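Local coordinates for protein beta-porphyranase B (Bacteroides plebeius, PDB 4AWD) that hydrolyses the sulfated red-seaweed polysaccharide porphyran at its beta-1,4 linkages between D-galactose and L-galactose-6-sulfate, releasing mostly disaccharides, at residues K141-T146 / S307-D312. Numbering follows the deposited sequence.
With CA (calcium ion), chain C.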
loop_
_atom_site.group_PDB
_atom_site.type_symbol
_atom_site.label_atom_id
_atom_site.label_comp_id
_atom_site.label_asym_id
_atom_site.label_seq_id
_atom_site.Cartn_x
_atom_site.Cartn_y
_atom_site.Cartn_z
ATOM N N LYS A 141 -0.687 7.312 10.570
ATOM C CA LYS A 141 -0.494 8.756 10.553
ATOM C C LYS A 141 0.648 9.011 9.591
ATOM O O LYS A 141 1.702 8.381 9.714
ATOM C CB LYS A 141 -0.192 9.296 11.967
ATOM C CG LYS A 141 0.082 10.821 11.992
ATOM C CD LYS A 141 -0.053 11.458 13.384
ATOM C CE LYS A 141 1.201 11.285 14.222
ATOM N NZ LYS A 141 1.452 12.514 15.032
ATOM N N ALA A 142 0.429 9.887 8.612
ATOM C CA ALA A 142 1.466 10.152 7.580
ATOM C C ALA A 142 2.615 10.969 8.137
ATOM O O ALA A 142 2.425 11.751 9.060
ATOM C CB ALA A 142 0.877 10.850 6.343
ATOM N N SER A 143 3.806 10.775 7.569
ATOM C CA SER A 143 4.953 11.630 7.872
ATOM C C SER A 143 4.652 13.031 7.358
ATOM O O SER A 143 3.965 13.167 6.336
ATOM C CB SER A 143 6.216 11.090 7.207
ATOM O OG SER A 143 6.083 11.105 5.794
ATOM N N LEU A 144 5.126 14.059 8.074
ATOM C CA LEU A 144 5.024 15.454 7.626
ATOM C C LEU A 144 6.175 15.726 6.658
ATOM O O LEU A 144 7.173 16.374 6.981
ATOM C CB LEU A 144 5.019 16.436 8.803
ATOM C CG LEU A 144 4.434 17.844 8.529
ATOM C CD1 LEU A 144 2.960 17.792 8.218
ATOM C CD2 LEU A 144 4.669 18.809 9.691
ATOM N N THR A 145 5.985 15.239 5.441
ATOM C CA THR A 145 7.071 15.001 4.529
ATOM C C THR A 145 6.455 14.885 3.142
ATOM O O THR A 145 5.265 14.574 3.027
ATOM C CB THR A 145 7.762 13.675 4.965
ATOM O OG1 THR A 145 9.000 13.955 5.646
ATOM C CG2 THR A 145 7.985 12.738 3.831
ATOM N N THR A 146 7.251 15.147 2.102
ATOM C CA THR A 146 6.807 14.965 0.727
ATOM C C THR A 146 7.085 13.555 0.179
ATOM O O THR A 146 7.084 13.342 -1.042
ATOM C CB THR A 146 7.461 15.984 -0.227
ATOM O OG1 THR A 146 8.867 16.013 0.008
ATOM C CG2 THR A 146 6.864 17.397 -0.065
ATOM N N SER A 307 9.446 13.085 10.441
ATOM C CA SER A 307 9.884 12.353 9.245
ATOM C C SER A 307 9.418 10.896 9.199
ATOM O O SER A 307 9.770 10.156 8.282
ATOM C CB SER A 307 11.409 12.404 9.136
ATOM O OG SER A 307 11.864 13.740 9.165
ATOM N N THR A 308 8.621 10.501 10.184
ATOM C CA THR A 308 8.197 9.116 10.376
ATOM C C THR A 308 6.732 8.904 10.005
ATOM O O THR A 308 5.872 9.728 10.336
ATOM C CB THR A 308 8.435 8.699 11.845
ATOM O OG1 THR A 308 9.830 8.827 12.143
ATOM C CG2 THR A 308 7.996 7.272 12.111
ATOM N N THR A 309 6.453 7.804 9.309
ATOM C CA THR A 309 5.082 7.374 9.102
ATOM C C THR A 309 4.793 6.352 10.181
ATOM O O THR A 309 5.600 5.429 10.400
ATOM C CB THR A 309 4.859 6.746 7.705
ATOM O OG1 THR A 309 5.034 7.737 6.679
ATOM C CG2 THR A 309 3.454 6.184 7.604
ATOM N N TYR A 310 3.651 6.508 10.848
ATOM C CA TYR A 310 3.287 5.610 11.948
ATOM C C TYR A 310 2.121 4.699 11.612
ATOM O O TYR A 310 1.080 5.154 11.132
ATOM C CB TYR A 310 2.932 6.405 13.197
ATOM C CG TYR A 310 4.048 7.231 13.768
ATOM C CD1 TYR A 310 4.937 6.685 14.690
ATOM C CD2 TYR A 310 4.200 8.571 13.410
ATOM C CE1 TYR A 310 5.962 7.448 15.232
ATOM C CE2 TYR A 310 5.215 9.341 13.953
ATOM C CZ TYR A 310 6.089 8.779 14.862
ATOM O OH TYR A 310 7.106 9.535 15.393
ATOM N N TYR A 311 2.292 3.413 11.880
ATOM C CA TYR A 311 1.201 2.470 11.740
ATOM C C TYR A 311 0.928 1.860 13.102
ATOM O O TYR A 311 1.753 1.103 13.633
ATOM C CB TYR A 311 1.547 1.376 10.721
ATOM C CG TYR A 311 1.942 1.899 9.359
ATOM C CD1 TYR A 311 3.244 2.348 9.109
ATOM C CD2 TYR A 311 1.017 1.937 8.322
ATOM C CE1 TYR A 311 3.611 2.825 7.868
ATOM C CE2 TYR A 311 1.380 2.422 7.059
ATOM C CZ TYR A 311 2.675 2.858 6.845
ATOM O OH TYR A 311 3.024 3.324 5.606
ATOM N N ASP A 312 -0.219 2.216 13.671
ATOM C CA ASP A 312 -0.669 1.682 14.958
ATOM C C ASP A 312 -0.957 0.189 14.833
ATOM O O ASP A 312 -0.624 -0.594 15.720
ATOM C CB ASP A 312 -1.925 2.422 15.448
ATOM C CG ASP A 312 -2.293 2.069 16.878
ATOM O OD1 ASP A 312 -1.562 1.284 17.509
ATOM O OD2 ASP A 312 -3.322 2.573 17.374
HETATM CA CA CA C . -0.308 -0.644 18.163
HETATM O O HOH W 1 4.417 11.895 11.161
HETATM O O HOH W 2 6.671 8.816 4.628
HETATM O O HOH W 3 -2.327 -1.778 18.646
#
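Lys141 and Tyr310 form an antiparallel hydrogen-bonded pair at the end of strand 134-141, which runs antiparallel to strand 308-321. Lys141 N donates to Tyr310 O at 2.8 Å, and Tyr310 N returns a bond to Lys141 O at 2.9 Å. Beyond Lys141 the chain is no longer a regular strand, and two waters help to bridge it to 307-312. One water donates to both Ala142 O and Thr308 O. A second water donates to Ser143 OG at 2.6 Å and is also hydrogen-bonded to Thr309 OG1. Ser143 CA also makes a C-H···O contact with Thr308 O, at 3.2 Å.

Few side chains touch directly across the two segments. Lys141 and Tyr310 run side by side on one face of the sheet, and Lys141 CE comes within 4.1 Å of Tyr310 CD2, oblique to the ring. Lys141 CG is anti to its N (chi1 178°), and the chain bends at chi3 (82°), which sets CE beside the ring. Thr308 CG2 sits over one ring face, offset toward the rim. Thr309 CG2 is 3.5 Å from Lys141 O, while its OG1 bonds Ser149 OG, which also bonds Ser143 N.

At the corner of the chain, Asp312 O and OD1 bind calcium, together with Glu57 O, Asn59 OD1, Gly94 O and a water. The chemistry is thus mainly backbone and water bonding, which ties the loop after strand 134-141 to the strand that leads to the calcium ligand Asp312 in the GH16 beta-sandwich.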